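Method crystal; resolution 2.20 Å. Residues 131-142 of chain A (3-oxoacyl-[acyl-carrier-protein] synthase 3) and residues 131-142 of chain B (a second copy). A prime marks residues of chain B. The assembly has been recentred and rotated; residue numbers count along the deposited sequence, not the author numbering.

Chain A, residues 131-142: AQADALVRSGTA
Chain B (131-142) AQADALVRSGTA

Two copies of one 3-oxoacyl-[acyl-carrier-protein] synthase 3 stretch pack with near-twofold symmetry. Residues 131 to 138 of chain A are the last part of a helix that begins earlier in the chain; the same stretch of chain B is helical too. The helix axes approach to 7.8 Å and cross at 74°. Phi/psi lie near -60/-45 up to residue 136, are -70/-47 and -75/-50 at Val137 and Val137′, and are -76/-12 and -72/-14 at Arg138 and Arg138′. Register is set by three CA pairs: Ala135 CA to Leu136′ CA at 5.2 Å, Leu136 CA to Ala135′ CA at 5.2 Å, and Ser139 CA to Ser139′ CA at 4.9 Å. The contact buries 569 Å².

Ser139 and Ser139′ are the most covered residues. Their phi/psi are -97/0 and -92/-7. Both CA-to-CB bonds point toward the partner, and chi1 is p. The hydroxyl turns back to its own helix: Ser139 OG donates to Ala135 O at 2.8 Å, and Ser139′ OG to Ala135′ O at 2.7 Å. The same oxygens rest on the partner's alanine, with Ser139 OG 3.2 Å from Ala135′ CB and Ala135 CB 3.3 Å from Ser139′ OG.

Ala135 and Ala135′ come next. Their CA-to-CB bonds point toward the partner. Ala135 CB lies 4.4 Å from Ala135′ CB, and Ala135 O lies 3.7 Å from Ala135′ O. Leu136 starts away from the partner, but its end comes nearer. With chi1 m and chi2 t, Leu136 CD2 reaches Ala135′ CB at 3.6 Å; Leu136′ CD2 reaches Ala135 CB at 3.7 Å.

Arg138 and Arg138′ supply the direct hydrogen bonds between the copies. Chi1 to chi3 are m, t, m, and chi4 is near 106°. Arg138 NH1 donates to Ser139′ O at 2.7 Å; Arg138′ NH1 donates to Ser139 O at 2.8 Å. Ser139′ CB lies over one face of the Arg138 guanidinium, and Thr141′ OG1 sits at its edge. One turn earlier, Asp134 and Asp134′ have chi1 t. The salt bridges are Arg138 NH2 to Asp134 OD2 at 2.9 Å and Arg138′ NH2 to Asp134′ OD2 at 3.0 Å.

Gly140 and Gly140′ have positive phi, 74/15 and 78/14, in Schellman motifs. In chain A, Gly140 N donates to Val137 O at 3.1 Å and Thr141 N donates weakly to Leu136 O at 3.0 Å. The CA-to-CB bonds of Thr141 and Thr141′ point toward the partner, with chi1 m. Water 1 bridges the copies, 2.8 Å from both Ala131 O and Thr141′ OG1. Water 2 mirrors it, 2.9 Å from both Ala131′ O and Thr141 OG1.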

# COMPACT_ATOMS: atom_id res chain seq x y z
N ALA A 131 -4.40 -12.00 2.93
CA ALA A 131 -4.36 -11.94 4.40
C ALA A 131 -5.24 -10.78 4.86
O ALA A 131 -6.04 -10.92 5.80
CB ALA A 131 -2.93 -11.75 4.88
N GLN A 132 -5.10 -9.64 4.19
CA GLN A 132 -5.86 -8.45 4.56
C GLN A 132 -7.35 -8.66 4.32
O GLN A 132 -8.17 -8.44 5.20
CB GLN A 132 -5.34 -7.24 3.78
CG GLN A 132 -3.97 -6.75 4.24
CD GLN A 132 -3.37 -5.77 3.27
OE1 GLN A 132 -4.00 -4.77 2.91
NE2 GLN A 132 -2.16 -6.04 2.82
N ALA A 133 -7.69 -9.12 3.11
CA ALA A 133 -9.07 -9.41 2.75
C ALA A 133 -9.71 -10.37 3.75
O ALA A 133 -10.82 -10.14 4.23
CB ALA A 133 -9.12 -9.99 1.32
N ASP A 134 -9.00 -11.45 4.06
CA ASP A 134 -9.47 -12.44 5.03
C ASP A 134 -9.76 -11.76 6.38
O ASP A 134 -10.81 -11.99 7.01
CB ASP A 134 -8.42 -13.55 5.18
CG ASP A 134 -8.78 -14.57 6.25
OD1 ASP A 134 -9.88 -15.15 6.18
OD2 ASP A 134 -7.96 -14.80 7.15
N ALA A 135 -8.82 -10.92 6.82
CA ALA A 135 -9.00 -10.18 8.07
C ALA A 135 -10.24 -9.27 8.02
O ALA A 135 -11.01 -9.21 8.97
CB ALA A 135 -7.76 -9.36 8.40
N LEU A 136 -10.39 -8.56 6.90
CA LEU A 136 -11.54 -7.67 6.70
C LEU A 136 -12.86 -8.45 6.76
O LEU A 136 -13.82 -8.00 7.36
CB LEU A 136 -11.42 -6.91 5.37
CG LEU A 136 -10.27 -5.89 5.27
CD1 LEU A 136 -10.10 -5.37 3.82
CD2 LEU A 136 -10.45 -4.73 6.24
N VAL A 137 -12.90 -9.63 6.15
CA VAL A 137 -14.12 -10.44 6.14
C VAL A 137 -14.41 -11.01 7.53
O VAL A 137 -15.52 -10.93 8.02
CB VAL A 137 -14.02 -11.60 5.09
CG1 VAL A 137 -15.17 -12.57 5.25
CG2 VAL A 137 -13.99 -11.03 3.66
N ARG A 138 -13.39 -11.58 8.19
CA ARG A 138 -13.63 -12.23 9.47
C ARG A 138 -13.83 -11.27 10.65
O ARG A 138 -14.28 -11.70 11.72
CB ARG A 138 -12.57 -13.30 9.77
CG ARG A 138 -12.78 -14.58 8.96
CD ARG A 138 -11.77 -15.68 9.32
NE ARG A 138 -10.41 -15.18 9.19
CZ ARG A 138 -9.62 -14.90 10.22
NH1 ARG A 138 -10.06 -15.11 11.46
NH2 ARG A 138 -8.39 -14.41 10.01
N SER A 139 -13.52 -9.99 10.45
CA SER A 139 -13.79 -8.99 11.48
C SER A 139 -15.12 -8.27 11.22
O SER A 139 -15.51 -7.38 11.99
CB SER A 139 -12.66 -7.96 11.59
OG SER A 139 -12.49 -7.25 10.37
N GLY A 140 -15.79 -8.65 10.14
CA GLY A 140 -17.08 -8.06 9.80
C GLY A 140 -16.95 -6.65 9.24
O GLY A 140 -17.94 -5.92 9.16
N THR A 141 -15.74 -6.26 8.85
CA THR A 141 -15.52 -4.95 8.24
C THR A 141 -16.02 -4.93 6.80
O THR A 141 -16.46 -3.90 6.28
CB THR A 141 -14.02 -4.59 8.28
OG1 THR A 141 -13.56 -4.61 9.64
CG2 THR A 141 -13.77 -3.20 7.67
N ALA A 142 -15.98 -6.09 6.15
CA ALA A 142 -16.37 -6.22 4.75
C ALA A 142 -16.98 -7.60 4.47
O ALA A 142 -16.53 -8.62 5.01
CB ALA A 142 -15.15 -5.95 3.83
N ALA B 131 -8.26 1.18 10.22
CA ALA B 131 -9.33 0.24 9.87
C ALA B 131 -8.73 -1.14 9.57
O ALA B 131 -9.23 -2.16 10.02
CB ALA B 131 -10.12 0.75 8.68
N GLN B 132 -7.63 -1.15 8.82
CA GLN B 132 -6.91 -2.39 8.57
C GLN B 132 -6.39 -3.00 9.86
O GLN B 132 -6.57 -4.20 10.09
CB GLN B 132 -5.75 -2.16 7.59
CG GLN B 132 -6.23 -1.75 6.20
CD GLN B 132 -5.09 -1.36 5.30
OE1 GLN B 132 -4.05 -2.03 5.26
NE2 GLN B 132 -5.27 -0.25 4.56
N ALA B 133 -5.76 -2.19 10.70
CA ALA B 133 -5.21 -2.68 11.96
C ALA B 133 -6.32 -3.27 12.84
O ALA B 133 -6.16 -4.33 13.46
CB ALA B 133 -4.45 -1.56 12.70
N ASP B 134 -7.46 -2.58 12.88
CA ASP B 134 -8.61 -3.04 13.65
C ASP B 134 -9.09 -4.42 13.14
O ASP B 134 -9.36 -5.33 13.94
CB ASP B 134 -9.73 -1.99 13.59
CG ASP B 134 -11.02 -2.45 14.26
OD1 ASP B 134 -10.98 -2.90 15.43
OD2 ASP B 134 -12.08 -2.35 13.61
N ALA B 135 -9.17 -4.57 11.82
CA ALA B 135 -9.59 -5.83 11.19
C ALA B 135 -8.60 -6.96 11.52
O ALA B 135 -9.00 -8.07 11.90
CB ALA B 135 -9.75 -5.68 9.67
N LEU B 136 -7.30 -6.66 11.39
CA LEU B 136 -6.26 -7.65 11.71
C LEU B 136 -6.37 -8.19 13.15
O LEU B 136 -6.20 -9.38 13.40
CB LEU B 136 -4.88 -7.07 11.46
CG LEU B 136 -4.49 -6.81 10.00
CD1 LEU B 136 -3.18 -6.02 9.92
CD2 LEU B 136 -4.39 -8.12 9.21
N VAL B 137 -6.68 -7.30 14.10
CA VAL B 137 -6.77 -7.70 15.49
C VAL B 137 -8.05 -8.47 15.77
O VAL B 137 -8.02 -9.54 16.37
CB VAL B 137 -6.68 -6.49 16.43
CG1 VAL B 137 -7.06 -6.87 17.88
CG2 VAL B 137 -5.28 -5.84 16.36
N ARG B 138 -9.18 -7.93 15.35
CA ARG B 138 -10.45 -8.58 15.66
C ARG B 138 -10.66 -9.86 14.87
O ARG B 138 -11.54 -10.65 15.23
CB ARG B 138 -11.62 -7.61 15.49
CG ARG B 138 -11.71 -6.57 16.63
CD ARG B 138 -12.99 -5.76 16.57
NE ARG B 138 -13.04 -5.05 15.29
CZ ARG B 138 -13.82 -5.40 14.28
NH1 ARG B 138 -14.65 -6.44 14.43
NH2 ARG B 138 -13.80 -4.72 13.13
N SER B 139 -9.85 -10.09 13.83
CA SER B 139 -9.89 -11.37 13.11
C SER B 139 -8.89 -12.36 13.69
O SER B 139 -8.84 -13.52 13.28
CB SER B 139 -9.63 -11.18 11.61
OG SER B 139 -8.33 -10.65 11.38
N GLY B 140 -8.06 -11.90 14.63
CA GLY B 140 -7.08 -12.77 15.27
C GLY B 140 -5.86 -13.03 14.41
O GLY B 140 -5.07 -13.95 14.69
N THR B 141 -5.70 -12.24 13.35
CA THR B 141 -4.52 -12.34 12.49
C THR B 141 -3.30 -11.71 13.16
O THR B 141 -2.18 -12.18 13.01
CB THR B 141 -4.76 -11.66 11.15
OG1 THR B 141 -5.90 -12.27 10.51
CG2 THR B 141 -3.53 -11.83 10.25
N ALA B 142 -3.54 -10.66 13.94
CA ALA B 142 -2.47 -10.01 14.68
C ALA B 142 -2.96 -9.62 16.08
O ALA B 142 -4.12 -9.27 16.26
CB ALA B 142 -1.99 -8.77 13.91
O HOH W 1 -5.93 -12.86 7.79
O HOH W 2 -12.00 -2.42 10.81